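Local coordinates for protein alpha-amylase (Eisenia fetida, PDB 6M4K) that probably hydrolyses internal alpha-1,4-glucosidic bonds of starch-like polysaccharides, as a calcium-binding, chloride-dependent alpha-amylase of glycoside hydrolase family 13, at residues F185-R188 with L189-W192; Q219-T222 with Q223-P226. All blocks are in the same frame, centred on the assembly; numbering follows the deposited sequence. Where two conformers were deposited one is given.

Contact 1 of 2, residues F185-R188 with L189-W192; sequences FANR and LIGW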
# COMPACT_ATOMS: atom_id res chain seq x y z
N PHE A 185 16.71 12.33 -10.44
CA PHE A 185 15.94 11.12 -10.72
C PHE A 185 14.45 11.37 -10.51
O PHE A 185 13.63 11.15 -11.41
CB PHE A 185 16.45 10.02 -9.79
CG PHE A 185 15.57 8.79 -9.70
CD1 PHE A 185 15.19 8.10 -10.84
CD2 PHE A 185 15.16 8.33 -8.47
CE1 PHE A 185 14.40 6.95 -10.74
CE2 PHE A 185 14.37 7.19 -8.36
CZ PHE A 185 13.99 6.50 -9.49
N ALA A 186 14.08 11.88 -9.33
CA ALA A 186 12.68 12.14 -9.05
C ALA A 186 12.10 13.17 -10.02
O ALA A 186 10.98 13.00 -10.51
CB ALA A 186 12.51 12.60 -7.61
N ASN A 187 12.86 14.23 -10.33
CA ASN A 187 12.35 15.26 -11.22
C ASN A 187 12.16 14.77 -12.65
O ASN A 187 11.26 15.23 -13.35
CB ASN A 187 13.27 16.48 -11.20
CG ASN A 187 13.01 17.37 -10.02
OD1 ASN A 187 11.89 17.40 -9.51
ND2 ASN A 187 14.03 18.10 -9.57
N ARG A 188 13.02 13.86 -13.11
CA ARG A 188 12.85 13.30 -14.44
C ARG A 188 11.52 12.56 -14.51
O ARG A 188 10.75 12.72 -15.47
CB ARG A 188 14.03 12.37 -14.76
CG ARG A 188 14.00 11.72 -16.13
CD ARG A 188 15.40 11.21 -16.57
NE ARG A 188 16.30 11.02 -15.44
CZ ARG A 188 16.65 9.84 -14.95
NH1 ARG A 188 16.18 8.73 -15.50
NH2 ARG A 188 17.46 9.77 -13.90
N LEU A 189 11.21 11.79 -13.46
CA LEU A 189 9.96 11.04 -13.45
C LEU A 189 8.75 11.97 -13.33
O LEU A 189 7.74 11.77 -14.02
CB LEU A 189 9.99 9.98 -12.36
CG LEU A 189 10.66 8.65 -12.75
CD1 LEU A 189 12.06 8.82 -13.34
CD2 LEU A 189 10.71 7.73 -11.55
N ILE A 190 8.84 13.00 -12.48
CA ILE A 190 7.77 13.98 -12.39
C ILE A 190 7.54 14.62 -13.75
O ILE A 190 6.40 14.79 -14.19
CB ILE A 190 8.10 15.03 -11.31
CG1 ILE A 190 8.02 14.42 -9.92
CG2 ILE A 190 7.15 16.22 -11.41
CD1 ILE A 190 8.62 15.29 -8.84
N GLY A 191 8.63 14.92 -14.48
CA GLY A 191 8.47 15.54 -15.78
C GLY A 191 7.73 14.68 -16.78
O GLY A 191 7.02 15.18 -17.64
N TRP A 192 7.88 13.36 -16.66
CA TRP A 192 7.14 12.44 -17.53
C TRP A 192 5.68 12.28 -17.13
O TRP A 192 4.89 11.75 -17.92
CB TRP A 192 7.79 11.05 -17.51
CG TRP A 192 9.20 11.03 -18.01
CD1 TRP A 192 9.85 12.01 -18.72
CD2 TRP A 192 10.14 9.97 -17.84
NE1 TRP A 192 11.13 11.61 -18.99
CE2 TRP A 192 11.34 10.36 -18.47
CE3 TRP A 192 10.08 8.71 -17.22
CZ2 TRP A 192 12.47 9.55 -18.49
CZ3 TRP A 192 11.21 7.91 -17.24
CH2 TRP A 192 12.39 8.33 -17.88

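Contact 2 of 2, residues Q219-T222 with Q223-P226; sequences QLNT and QWFP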
# COMPACT_ATOMS: atom_id res chain seq x y z
N GLN A 219 7.43 20.96 -9.56
CA GLN A 219 6.02 20.69 -9.39
C GLN A 219 5.48 19.79 -10.50
O GLN A 219 6.15 19.53 -11.50
CB GLN A 219 5.24 22.00 -9.24
CG GLN A 219 5.64 22.70 -7.93
CD GLN A 219 4.80 23.89 -7.57
OE1 GLN A 219 4.64 24.82 -8.36
NE2 GLN A 219 4.27 23.89 -6.35
N LEU A 220 4.26 19.31 -10.32
CA LEU A 220 3.70 18.30 -11.21
C LEU A 220 3.47 18.84 -12.62
O LEU A 220 3.30 20.04 -12.84
CB LEU A 220 2.38 17.77 -10.64
CG LEU A 220 2.50 17.00 -9.33
CD1 LEU A 220 1.14 16.56 -8.85
CD2 LEU A 220 3.42 15.80 -9.49
N ASN A 221 3.47 17.92 -13.58
CA ASN A 221 3.36 18.27 -14.99
C ASN A 221 1.94 18.73 -15.30
O ASN A 221 0.97 17.98 -15.14
CB ASN A 221 3.72 17.01 -15.78
CG ASN A 221 3.75 17.23 -17.27
OD1 ASN A 221 2.97 18.01 -17.81
ND2 ASN A 221 4.65 16.51 -17.95
N THR A 222 1.81 19.99 -15.75
CA THR A 222 0.49 20.60 -15.95
C THR A 222 -0.23 20.12 -17.20
O THR A 222 -1.34 20.59 -17.46
CB THR A 222 0.57 22.12 -15.91
OG1 THR A 222 1.45 22.59 -16.94
CG2 THR A 222 1.08 22.59 -14.55
N GLN A 223 0.35 19.20 -17.97
CA GLN A 223 -0.46 18.50 -18.95
C GLN A 223 -1.65 17.81 -18.29
O GLN A 223 -2.72 17.70 -18.89
CB GLN A 223 0.39 17.50 -19.74
CG GLN A 223 -0.36 16.83 -20.89
CD GLN A 223 0.52 15.86 -21.67
OE1 GLN A 223 1.74 16.03 -21.75
NE2 GLN A 223 -0.10 14.85 -22.27
N TRP A 224 -1.48 17.37 -17.04
CA TRP A 224 -2.54 16.64 -16.34
C TRP A 224 -2.90 17.25 -14.99
O TRP A 224 -4.05 17.15 -14.55
CB TRP A 224 -2.13 15.18 -16.10
CG TRP A 224 -1.85 14.39 -17.33
CD1 TRP A 224 -2.77 13.81 -18.16
CD2 TRP A 224 -0.57 14.07 -17.86
NE1 TRP A 224 -2.13 13.15 -19.18
CE2 TRP A 224 -0.77 13.30 -19.02
CE3 TRP A 224 0.75 14.36 -17.47
CZ2 TRP A 224 0.29 12.81 -19.79
CZ3 TRP A 224 1.79 13.88 -18.24
CH2 TRP A 224 1.56 13.11 -19.38
N PHE A 225 -1.92 17.82 -14.31
CA PHE A 225 -2.09 18.21 -12.92
C PHE A 225 -2.24 19.72 -12.79
O PHE A 225 -1.77 20.47 -13.65
CB PHE A 225 -0.89 17.73 -12.10
CG PHE A 225 -0.70 16.24 -12.16
CD1 PHE A 225 -1.58 15.41 -11.49
CD2 PHE A 225 0.30 15.67 -12.92
CE1 PHE A 225 -1.45 14.02 -11.57
CE2 PHE A 225 0.44 14.29 -12.99
CZ PHE A 225 -0.44 13.47 -12.32
N PRO A 226 -2.89 20.19 -11.73
CA PRO A 226 -3.06 21.64 -11.57
C PRO A 226 -1.72 22.32 -11.42
O PRO A 226 -0.76 21.76 -10.88
CB PRO A 226 -3.88 21.75 -10.27
CG PRO A 226 -4.56 20.42 -10.12
CD PRO A 226 -3.59 19.42 -10.68
O HOH W 1 1.94 21.69 -10.93
O HOH W 2 4.28 15.78 -20.88
O HOH W 3 -3.47 20.45 -15.52

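Contact 1 of 2, residues F185-R188 with L189-W192
Phe185 to Trp192 form two turns of alpha-helix, tied by four successive i to i+4 backbone bonds that run from Leu189 N to Phe185 O (3.2 Å) through to Trp192 N to Arg188 O (3.2 Å). The segment is the C-terminal part of helix 176-192, which leads into strand 196-199, the fourth strand of the TIM barrel. Arg188 and Trp192, one turn apart, lie side by side and point the same way. With CG anti to its backbone N (chi1 -179°), Arg188 runs its aliphatic part along the six-membered ring of the indole, CG lying 3.6 Å from Trp192 CZ2 and CD 3.9 Å from the same carbon. A bend at chi3 (20°) then turns the guanidinium aside, its plane 73° from the indole. NH2 makes a salt bridge with Glu184 and NH1 bonds to Tyr72 O, while Arg85 makes the cation-pi contact with Trp192. Leu189 was modelled in two conformers; in one, CD2 lies 3.9 Å from Phe185 CE1, a contact perhaps lost in the other. Ala186 and Ile190 both pack on Phe197 of the barrel strand. Asn187 binds the chain beyond helix 207-214, OD1 accepting from Asn218 N and ND2 donating to Arg216 O. Arg188 O, already bonded to Trp192 N, also sits over one indole face, 3.4 Å from Trp192 CG.

Contact 2 of 2, residues Q219-T222 with Q223-P226
CG of Asn221 stands anti to the backbone N (chi1 -175°), which swings the amide alongside the chain ahead and brings OD1 to Gln223 N at 2.9 Å, closing an Asx turn. The carbonyl of the same residue closes a beta turn and a wider i to i+4 turn: Asn221 O takes Trp224 N at 3.2 Å and Phe225 N at 3.0 Å, the two donors arriving from opposite faces of the carbonyl plane. One asparagine thus accepts three backbone N-H groups and fixes the reversal in this loop of the TIM-barrel domain, between helix 207-214 and strand 232-235. Phe225 meets Leu220 across the turn. Leu220 CD1 sits over one ring face, 4.2 Å from the centroid of the Phe225 ring in a CH-pi contact, and Leu220 CB lies 3.6 Å from Phe225 CB. The Tyr97 ring of strand 97-102 and Asn92 of helix 81-93 also meet this phenyl group. Trp224 crosses the Asn221 amide obliquely, CZ3 3.9 Å from Asn221 ND2 with the planes 58° apart, and bonds through NE1 to Asn93 OD1. Water joins the two arms as well, one molecule donating to both Leu220 O and Pro226 O. Asn221 ND2 donates to Gly191 O of helix 176-192 and to a second water, which donates to Gln223 OE1, 2.7 Å from that oxygen.

How the contacts relate
Contact 1 precedes contact 2 along the chain, and their centres lie about 12 Å apart on the same side of the chain's centre. The last residues of contact 1 meet the 219-226 turn directly: Asn221 ND2 lies 2.7 Å from Gly191 O, a probable hydrogen bond, so the residue that organises contact 2 also binds the last turn of contact 1. Packing flanks this bond, with Ile190 CG2 3.5 Å from Gln219 O and Trp192 O 3.8 Å from Trp224 CZ3. Contact 1 is the one nearer the calcium site, the side chain of Phe185 being about 11 Å from that of Asn105, a calcium ligand; contact 2 lies away from that site.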